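Local coordinates for maternal protein tudor (Drosophila melanogaster, PDB 4Q5W) that is required for primordial germ-cell formation and may act in piRNA-mediated transposon repression, its extended-Tudor 9 module being of a type that recognises methylated arginines, as in Aubergine, at residues Glu119-Leu124 against Ala176-Ile181; Ser26-Ile31 against Ile82-Thr87; Glu45-Asp50 against Asp75-Ile80. All blocks are in the same frame, centred on the assembly; numbering follows the deposited sequence.

Interaction 1. Residues Glu119-Leu124 against Ala176-Ile181; sequences EKNKAL and AELKLI
A helix-helix contact on the surface brings Asn121, just ahead of helix 122-134, and Leu124, in its first turn, against Glu177 and Leu178 near the end of the C-terminal helix 166-182. The two side chains of Leu124 and Leu178 run past each other in opposite directions, with Leu124 CD2 3.8 Å from Leu178 CD2. The other methyl of Leu124 serves a different partner: CD1 lies 3.5 Å from Glu177 OE1 and is about equally close to the carboxylate carbon, so the extended acid covers the leucine tip without any polar bond. With Leu178 chi1 at -65°, CG sits beside its backbone N and the isobutyl group reaches Asn121. Leu178 CD1 is 3.6 Å from both Asn121 OD1 and Asn121 ND2, and the methyl stands over the amide face. That amide is tethered, since ND2 donates to Ile117 O in the preceding helix. Asn121 holds the N-cap position, yet its side chain makes no capping bond. No hydrogen bond crosses the contact, and its 196 Å² of buried surface comes mainly from the leucines. Two helices thus pack together in what is probably, as in other extended Tudor modules, the SN-like part.

Interaction 2. Residues Ser26-Ile31 against Ile82-Thr87; sequences SLMDII and IDYGNT
Met28, on helix 25-37, is the first residue of its segment to meet segment 82-87, touching both Asp83 and Tyr84. Its chain leaves with CG opposite the backbone N (chi1 -170°) and then bends at chi2 and chi3, which brings the thioether down onto the loop. Met28 SD lies 3.7 Å from Asp83 CB, while Met28 CE comes within 3.5 Å of Tyr84 OH. The sulfur of Met28 is 4.5 Å from the centroid of the Tyr84 ring and 37° off the ring normal, an oblique Met-aromatic contact. Met28 CE also approaches Tyr84 CE1 at 3.8 Å, so sulfur and methyl both lie against the hydroxyl end of the ring. One helical turn on, the side chains of Ile31 and Asp83 approach from opposite directions: Ile31 CG2 is 3.8 Å from Asp83 OD2, and CD1 is only slightly farther. These apolar groups screen a carboxylate whose polar needs are met outside the two segments. OD1 forms a salt bridge with Arg65 and accepts a bond from Val106 N, which probably favours the charged form. Also outside the segments, Tyr64 meets the Tyr84 ring, their planes about 75° apart. Three of the four touching residues are buried, and no hydrogen bond spans the segments. Helix 25-37 thus packs on the Asp-Tyr-Gly-Asn loop between strands 77-81 and 87-90, a sequence signature familiar from Tudor domains.

Interaction 3. Residues Glu45-Asp50 against Asp75-Ile80; sequences EKAAVD and DQYKVI
Backbones of Lys46-Ala47 and Asp75-Tyr77 stay well apart, with 8.1 Å between the CA atoms of Lys46 and Asp75, so side chains must span the gap. Tyr77 does most of this. Its chi1 of -58° sets CG beside the backbone N, and the ring projects from the start of strand 77-81 to the loop 45-50. There Ala47 N donates to Tyr77 OH over 3.1 Å at an N-H...O angle of 156°, a moderately bent bond. Ala47 O lies at the ring edge, in its plane, 3.7 Å from Tyr77 CE1, and Ala47 CB touches the same carbon. In this way the loop leading into strand 52-56 is pinned to strand 77-81 of the antiparallel, barrel-like sheet of the Tudor fold, with Leu93 touching both Ala47 and Tyr77. Lys46 curls round the phenol: CE sits 3.4 Å from Tyr77 OH, and a bend at chi3 (74°) turns the ammonium toward the loop ahead of the strand. The salt bridge there, Lys46 NZ to Asp75 OD1, is long at 3.6 Å. A water makes the tighter link, accepting from Lys46 NZ at 2.7 Å and donating to Gln76 O while lying over the centre of one Tyr77 face.

How the interactions relate
Interactions 2 and 3 belong to one Tudor unit. Their centres are 19 Å apart and they touch across the adjacent strands 77-81 and 87-90, where Thr87 CB lies 3.3 Å from Val79 O. Residues 45-50 and 75-80 both fall in sequence between helix segment 26-31 and loop segment 82-87, so interaction 3 closes a shorter loop within the longer one. Interaction 1 follows later in the chain and lies on the opposite side of the chain's centre from interaction 2, 33 Å between their centres and about 16 Å between nearest atoms. No ligand lies among these contacts, and their distance from a methylarginine site is not established.

Interaction 1. Residues Glu119-Leu124 against Ala176-Ile181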
loop_
_atom_site.group_PDB
_atom_site.type_symbol
_atom_site.label_atom_id
_atom_site.label_comp_id
_atom_site.label_asym_id
_atom_site.label_seq_id
_atom_site.Cartn_x
_atom_site.Cartn_y
_atom_site.Cartn_z
ATOM N N GLU A 119 -13.569 7.311 11.799
ATOM C CA GLU A 119 -14.726 6.764 11.084
ATOM C C GLU A 119 -15.769 7.821 10.731
ATOM O O GLU A 119 -16.486 7.700 9.733
ATOM C CB GLU A 119 -15.391 5.652 11.902
ATOM C CG GLU A 119 -14.445 4.535 12.314
ATOM C CD GLU A 119 -13.867 3.784 11.132
ATOM O OE1 GLU A 119 -14.489 3.788 10.043
ATOM O OE2 GLU A 119 -12.783 3.184 11.296
ATOM N N LYS A 120 -15.864 8.847 11.562
ATOM C CA LYS A 120 -16.855 9.894 11.369
ATOM C C LYS A 120 -16.344 10.977 10.423
ATOM O O LYS A 120 -17.106 11.827 9.963
ATOM C CB LYS A 120 -17.244 10.489 12.724
ATOM C CG LYS A 120 -18.131 9.560 13.545
ATOM C CD LYS A 120 -18.399 10.087 14.949
ATOM C CE LYS A 120 -19.464 9.242 15.647
ATOM N NZ LYS A 120 -19.984 9.866 16.900
ATOM N N ASN A 121 -15.048 10.934 10.143
ATOM C CA ASN A 121 -14.388 11.966 9.357
ATOM C C ASN A 121 -13.388 11.313 8.418
ATOM O O ASN A 121 -12.198 11.575 8.497
ATOM C CB ASN A 121 -13.652 12.943 10.288
ATOM C CG ASN A 121 -14.569 13.541 11.344
ATOM O OD1 ASN A 121 -15.393 14.395 11.042
ATOM N ND2 ASN A 121 -14.426 13.094 12.590
ATOM N N LYS A 122 -13.878 10.461 7.520
ATOM C CA LYS A 122 -12.990 9.602 6.740
ATOM C C LYS A 122 -12.052 10.355 5.790
ATOM O O LYS A 122 -10.829 10.117 5.780
ATOM C CB LYS A 122 -13.819 8.594 5.937
ATOM C CG LYS A 122 -14.560 7.570 6.785
ATOM C CD LYS A 122 -15.363 6.610 5.894
ATOM C CE LYS A 122 -16.004 5.500 6.704
ATOM N NZ LYS A 122 -17.023 6.034 7.646
ATOM N N ALA A 123 -12.628 11.232 4.971
ATOM C CA ALA A 123 -11.847 11.975 3.989
ATOM C C ALA A 123 -10.833 12.902 4.660
ATOM O O ALA A 123 -9.679 12.977 4.245
ATOM C CB ALA A 123 -12.760 12.760 3.050
ATOM N N LEU A 124 -11.256 13.598 5.708
ATOM C CA LEU A 124 -10.332 14.497 6.398
ATOM C C LEU A 124 -9.202 13.716 7.070
ATOM O O LEU A 124 -8.044 14.134 7.069
ATOM C CB LEU A 124 -11.086 15.347 7.426
ATOM C CG LEU A 124 -10.250 16.236 8.357
ATOM C CD1 LEU A 124 -9.378 17.198 7.578
ATOM C CD2 LEU A 124 -11.200 17.010 9.265
ATOM N N ALA A 176 -8.452 19.255 15.626
ATOM C CA ALA A 176 -8.066 20.662 15.609
ATOM C C ALA A 176 -8.655 21.387 14.405
ATOM O O ALA A 176 -9.074 22.536 14.512
ATOM C CB ALA A 176 -6.543 20.803 15.629
ATOM N N GLU A 177 -8.702 20.702 13.264
ATOM C CA GLU A 177 -9.274 21.276 12.052
ATOM C C GLU A 177 -10.797 21.381 12.159
ATOM O O GLU A 177 -11.378 22.405 11.811
ATOM C CB GLU A 177 -8.872 20.457 10.819
ATOM C CG GLU A 177 -9.398 21.029 9.505
ATOM C CD GLU A 177 -8.591 20.567 8.300
ATOM O OE1 GLU A 177 -9.118 20.644 7.171
ATOM O OE2 GLU A 177 -7.424 20.157 8.475
ATOM N N LEU A 178 -11.436 20.327 12.661
ATOM C CA LEU A 178 -12.879 20.369 12.922
ATOM C C LEU A 178 -13.242 21.476 13.910
ATOM O O LEU A 178 -14.257 22.147 13.752
ATOM C CB LEU A 178 -13.365 19.024 13.460
ATOM C CG LEU A 178 -13.276 17.830 12.510
ATOM C CD1 LEU A 178 -13.596 16.543 13.273
ATOM C CD2 LEU A 178 -14.204 18.006 11.313
ATOM N N LYS A 179 -12.416 21.672 14.933
ATOM C CA LYS A 179 -12.725 22.681 15.942
ATOM C C LYS A 179 -12.580 24.092 15.374
ATOM O O LYS A 179 -13.387 24.978 15.675
ATOM C CB LYS A 179 -11.851 22.507 17.188
ATOM C CG LYS A 179 -12.131 23.539 18.273
ATOM C CD LYS A 179 -11.327 23.277 19.542
ATOM C CE LYS A 179 -11.731 24.245 20.647
ATOM N NZ LYS A 179 -11.036 23.937 21.932
ATOM N N LEU A 180 -11.556 24.294 14.547
ATOM C CA LEU A 180 -11.324 25.595 13.926
ATOM C C LEU A 180 -12.519 25.999 13.076
ATOM O O LEU A 180 -12.957 27.149 13.107
ATOM C CB LEU A 180 -10.056 25.580 13.064
ATOM C CG LEU A 180 -9.739 26.888 12.328
ATOM C CD1 LEU A 180 -9.593 28.033 13.303
ATOM C CD2 LEU A 180 -8.481 26.748 11.475
ATOM N N ILE A 181 -13.041 25.041 12.320
ATOM C CA ILE A 181 -14.168 25.299 11.439
ATOM C C ILE A 181 -15.492 25.455 12.197
ATOM O O ILE A 181 -16.319 26.310 11.861
ATOM C CB ILE A 181 -14.304 24.169 10.394
ATOM C CG1 ILE A 181 -13.045 24.091 9.531
ATOM C CG2 ILE A 181 -15.540 24.378 9.535
ATOM C CD1 ILE A 181 -12.871 22.765 8.801
#

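Interaction 2. Residues Ser26-Ile31 against Ile82-Thr87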
loop_
_atom_site.group_PDB
_atom_site.type_symbol
_atom_site.label_atom_id
_atom_site.label_comp_id
_atom_site.label_asym_id
_atom_site.label_seq_id
_atom_site.Cartn_x
_atom_site.Cartn_y
_atom_site.Cartn_z
ATOM N N SER A 26 15.714 -5.755 0.320
ATOM C CA SER A 26 16.566 -6.278 -0.742
ATOM C C SER A 26 15.763 -7.153 -1.681
ATOM O O SER A 26 16.010 -7.154 -2.883
ATOM C CB SER A 26 17.751 -7.080 -0.191
ATOM O OG SER A 26 18.683 -6.233 0.454
ATOM N N LEU A 27 14.812 -7.905 -1.126
ATOM C CA LEU A 27 13.930 -8.728 -1.949
ATOM C C LEU A 27 13.086 -7.862 -2.880
ATOM O O LEU A 27 12.907 -8.201 -4.046
ATOM C CB LEU A 27 13.017 -9.602 -1.083
ATOM C CG LEU A 27 11.904 -10.345 -1.833
ATOM C CD1 LEU A 27 12.488 -11.312 -2.862
ATOM C CD2 LEU A 27 10.971 -11.071 -0.870
ATOM N N MET A 28 12.548 -6.760 -2.363
ATOM C CA MET A 28 11.769 -5.842 -3.194
ATOM C C MET A 28 12.651 -5.265 -4.312
ATOM O O MET A 28 12.228 -5.152 -5.463
ATOM C CB MET A 28 11.176 -4.708 -2.342
ATOM C CG MET A 28 10.155 -3.835 -3.064
ATOM S SD MET A 28 8.627 -4.711 -3.452
ATOM C CE MET A 28 8.791 -4.994 -5.223
ATOM N N ASP A 29 13.878 -4.899 -3.967
ATOM C CA ASP A 29 14.801 -4.352 -4.955
ATOM C C ASP A 29 15.079 -5.345 -6.075
ATOM O O ASP A 29 15.137 -4.954 -7.237
ATOM C CB ASP A 29 16.119 -3.928 -4.314
ATOM C CG ASP A 29 15.994 -2.651 -3.506
ATOM O OD1 ASP A 29 14.908 -2.032 -3.512
ATOM O OD2 ASP A 29 16.993 -2.265 -2.870
ATOM N N ILE A 30 15.261 -6.618 -5.722
ATOM C CA ILE A 30 15.541 -7.655 -6.720
ATOM C C ILE A 30 14.338 -7.883 -7.629
ATOM O O ILE A 30 14.491 -8.083 -8.835
ATOM C CB ILE A 30 15.963 -8.988 -6.049
ATOM C CG1 ILE A 30 17.342 -8.838 -5.398
ATOM C CG2 ILE A 30 16.014 -10.104 -7.056
ATOM C CD1 ILE A 30 17.643 -9.885 -4.338
ATOM N N ILE A 31 13.138 -7.851 -7.056
ATOM C CA ILE A 31 11.920 -8.011 -7.855
ATOM C C ILE A 31 11.824 -6.901 -8.895
ATOM O O ILE A 31 11.631 -7.172 -10.085
ATOM C CB ILE A 31 10.649 -8.052 -6.977
ATOM C CG1 ILE A 31 10.674 -9.280 -6.063
ATOM C CG2 ILE A 31 9.389 -8.030 -7.835
ATOM C CD1 ILE A 31 9.523 -9.329 -5.047
ATOM N N ILE A 82 0.559 -5.935 -6.232
ATOM C CA ILE A 82 0.546 -6.759 -5.025
ATOM C C ILE A 82 1.669 -6.486 -4.036
ATOM O O ILE A 82 1.498 -6.687 -2.832
ATOM C CB ILE A 82 0.513 -8.262 -5.346
ATOM C CG1 ILE A 82 1.765 -8.682 -6.128
ATOM C CG2 ILE A 82 -0.761 -8.602 -6.102
ATOM C CD1 ILE A 82 1.968 -10.188 -6.161
ATOM N N ASP A 83 2.812 -6.027 -4.531
ATOM C CA ASP A 83 3.936 -5.780 -3.647
ATOM C C ASP A 83 3.781 -4.474 -2.892
ATOM O O ASP A 83 4.495 -4.244 -1.921
ATOM C CB ASP A 83 5.261 -5.839 -4.415
ATOM C CG ASP A 83 5.591 -7.251 -4.875
ATOM O OD1 ASP A 83 5.320 -8.197 -4.097
ATOM O OD2 ASP A 83 6.103 -7.415 -6.004
ATOM N N TYR A 84 2.823 -3.646 -3.311
ATOM C CA TYR A 84 2.674 -2.293 -2.755
ATOM C C TYR A 84 1.296 -2.019 -2.168
ATOM O O TYR A 84 1.171 -1.361 -1.118
ATOM C CB TYR A 84 3.015 -1.235 -3.811
ATOM C CG TYR A 84 4.453 -1.304 -4.258
ATOM C CD1 TYR A 84 4.864 -2.223 -5.224
ATOM C CD2 TYR A 84 5.413 -0.485 -3.690
ATOM C CE1 TYR A 84 6.185 -2.294 -5.620
ATOM C CE2 TYR A 84 6.726 -0.556 -4.083
ATOM C CZ TYR A 84 7.105 -1.467 -5.054
ATOM O OH TYR A 84 8.424 -1.532 -5.446
ATOM N N GLY A 85 0.259 -2.493 -2.849
ATOM C CA GLY A 85 -1.094 -2.363 -2.333
ATOM C C GLY A 85 -2.020 -1.426 -3.090
ATOM O O GLY A 85 -3.239 -1.575 -3.012
ATOM N N ASN A 86 -1.459 -0.460 -3.808
ATOM C CA ASN A 86 -2.268 0.471 -4.582
ATOM C C ASN A 86 -2.872 -0.194 -5.807
ATOM O O ASN A 86 -2.414 -1.259 -6.231
ATOM C CB ASN A 86 -1.483 1.733 -4.974
ATOM C CG ASN A 86 -0.243 1.427 -5.786
ATOM O OD1 ASN A 86 0.603 0.643 -5.365
ATOM N ND2 ASN A 86 -0.136 2.040 -6.963
ATOM N N THR A 87 -3.913 0.423 -6.353
ATOM C CA THR A 87 -4.591 -0.120 -7.522
ATOM C C THR A 87 -4.461 0.827 -8.708
ATOM O O THR A 87 -4.154 2.009 -8.554
ATOM C CB THR A 87 -6.087 -0.390 -7.254
ATOM O OG1 THR A 87 -6.799 0.847 -7.118
ATOM C CG2 THR A 87 -6.275 -1.236 -6.010
#

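Interaction 3. Residues Glu45-Asp50 against Asp75-Ile80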
loop_
_atom_site.group_PDB
_atom_site.type_symbol
_atom_site.label_atom_id
_atom_site.label_comp_id
_atom_site.label_asym_id
_atom_site.label_seq_id
_atom_site.Cartn_x
_atom_site.Cartn_y
_atom_site.Cartn_z
ATOM N N GLU A 45 -4.368 -13.570 -24.496
ATOM C CA GLU A 45 -5.802 -13.736 -24.294
ATOM C C GLU A 45 -6.202 -13.041 -23.001
ATOM O O GLU A 45 -5.345 -12.581 -22.258
ATOM C CB GLU A 45 -6.183 -15.215 -24.246
ATOM C CG GLU A 45 -5.487 -16.000 -23.150
ATOM C CD GLU A 45 -5.858 -17.477 -23.170
ATOM O OE1 GLU A 45 -7.067 -17.794 -23.128
ATOM O OE2 GLU A 45 -4.936 -18.317 -23.231
ATOM N N LYS A 46 -7.502 -12.948 -22.737
ATOM C CA LYS A 46 -7.949 -12.169 -21.580
ATOM C C LYS A 46 -7.689 -12.875 -20.249
ATOM O O LYS A 46 -7.684 -14.104 -20.175
ATOM C CB LYS A 46 -9.425 -11.780 -21.717
ATOM C CG LYS A 46 -9.696 -10.856 -22.904
ATOM C CD LYS A 46 -11.016 -10.098 -22.758
ATOM C CE LYS A 46 -10.907 -8.991 -21.713
ATOM N NZ LYS A 46 -12.157 -8.179 -21.641
ATOM N N ALA A 47 -7.446 -12.088 -19.205
ATOM C CA ALA A 47 -7.262 -12.635 -17.865
ATOM C C ALA A 47 -8.588 -12.627 -17.104
ATOM O O ALA A 47 -9.537 -11.972 -17.516
ATOM C CB ALA A 47 -6.219 -11.840 -17.113
ATOM N N ALA A 48 -8.652 -13.372 -16.003
ATOM C CA ALA A 48 -9.846 -13.403 -15.163
ATOM C C ALA A 48 -9.503 -12.838 -13.788
ATOM O O ALA A 48 -8.335 -12.707 -13.455
ATOM C CB ALA A 48 -10.381 -14.833 -15.045
ATOM N N VAL A 49 -10.527 -12.494 -13.013
ATOM C CA VAL A 49 -10.337 -11.968 -11.663
ATOM C C VAL A 49 -9.439 -12.917 -10.871
ATOM O O VAL A 49 -9.565 -14.133 -10.996
ATOM C CB VAL A 49 -11.691 -11.777 -10.962
ATOM C CG1 VAL A 49 -11.503 -11.488 -9.488
ATOM C CG2 VAL A 49 -12.471 -10.650 -11.635
ATOM N N ASP A 50 -8.516 -12.343 -10.102
ATOM C CA ASP A 50 -7.516 -13.082 -9.313
ATOM C C ASP A 50 -6.319 -13.654 -10.081
ATOM O O ASP A 50 -5.404 -14.203 -9.465
ATOM C CB ASP A 50 -8.156 -14.140 -8.399
ATOM C CG ASP A 50 -9.047 -13.523 -7.336
ATOM O OD1 ASP A 50 -8.780 -12.374 -6.927
ATOM O OD2 ASP A 50 -10.018 -14.180 -6.914
ATOM N N ASP A 75 -11.660 -3.790 -22.838
ATOM C CA ASP A 75 -10.451 -4.574 -22.607
ATOM C C ASP A 75 -9.490 -3.929 -21.608
ATOM O O ASP A 75 -8.271 -4.004 -21.764
ATOM C CB ASP A 75 -9.741 -4.875 -23.926
ATOM C CG ASP A 75 -10.429 -5.971 -24.714
ATOM O OD1 ASP A 75 -11.666 -6.106 -24.587
ATOM O OD2 ASP A 75 -9.732 -6.705 -25.448
ATOM N N GLN A 76 -10.050 -3.295 -20.588
ATOM C CA GLN A 76 -9.236 -2.756 -19.503
ATOM C C GLN A 76 -9.376 -3.626 -18.263
ATOM O O GLN A 76 -10.310 -4.419 -18.156
ATOM C CB GLN A 76 -9.635 -1.314 -19.201
ATOM C CG GLN A 76 -9.303 -0.347 -20.325
ATOM C CD GLN A 76 -9.307 1.095 -19.869
ATOM O OE1 GLN A 76 -10.273 1.565 -19.270
ATOM N NE2 GLN A 76 -8.217 1.804 -20.136
ATOM N N TYR A 77 -8.439 -3.481 -17.331
ATOM C CA TYR A 77 -8.473 -4.228 -16.080
ATOM C C TYR A 77 -8.135 -3.299 -14.934
ATOM O O TYR A 77 -7.235 -2.474 -15.058
ATOM C CB TYR A 77 -7.422 -5.341 -16.090
ATOM C CG TYR A 77 -7.558 -6.343 -17.210
ATOM C CD1 TYR A 77 -8.159 -7.574 -16.989
ATOM C CD2 TYR A 77 -7.058 -6.074 -18.477
ATOM C CE1 TYR A 77 -8.273 -8.501 -18.000
ATOM C CE2 TYR A 77 -7.175 -6.999 -19.505
ATOM C CZ TYR A 77 -7.782 -8.213 -19.255
ATOM O OH TYR A 77 -7.895 -9.152 -20.248
ATOM N N LYS A 78 -8.856 -3.433 -13.823
ATOM C CA LYS A 78 -8.411 -2.840 -12.574
ATOM C C LYS A 78 -7.572 -3.885 -11.864
ATOM O O LYS A 78 -8.016 -5.018 -11.664
ATOM C CB LYS A 78 -9.583 -2.429 -11.675
ATOM C CG LYS A 78 -9.107 -1.811 -10.346
ATOM C CD LYS A 78 -10.255 -1.305 -9.489
ATOM C CE LYS A 78 -9.727 -0.554 -8.252
ATOM N NZ LYS A 78 -10.820 -0.157 -7.308
ATOM N N VAL A 79 -6.350 -3.510 -11.508
ATOM C CA VAL A 79 -5.425 -4.442 -10.883
ATOM C C VAL A 79 -4.891 -3.878 -9.575
ATOM O O VAL A 79 -4.936 -2.671 -9.355
ATOM C CB VAL A 79 -4.222 -4.730 -11.798
ATOM C CG1 VAL A 79 -4.695 -5.227 -13.161
ATOM C CG2 VAL A 79 -3.358 -3.483 -11.953
ATOM N N ILE A 80 -4.402 -4.767 -8.714
ATOM C CA ILE A 80 -3.631 -4.365 -7.541
ATOM C C ILE A 80 -2.150 -4.642 -7.799
ATOM O O ILE A 80 -1.788 -5.694 -8.336
ATOM C CB ILE A 80 -4.110 -5.069 -6.235
ATOM C CG1 ILE A 80 -3.207 -4.687 -5.052
ATOM C CG2 ILE A 80 -4.147 -6.576 -6.390
ATOM C CD1 ILE A 80 -3.706 -5.215 -3.693
HETATM O O HOH W 1 -11.497 -6.235 -19.902
#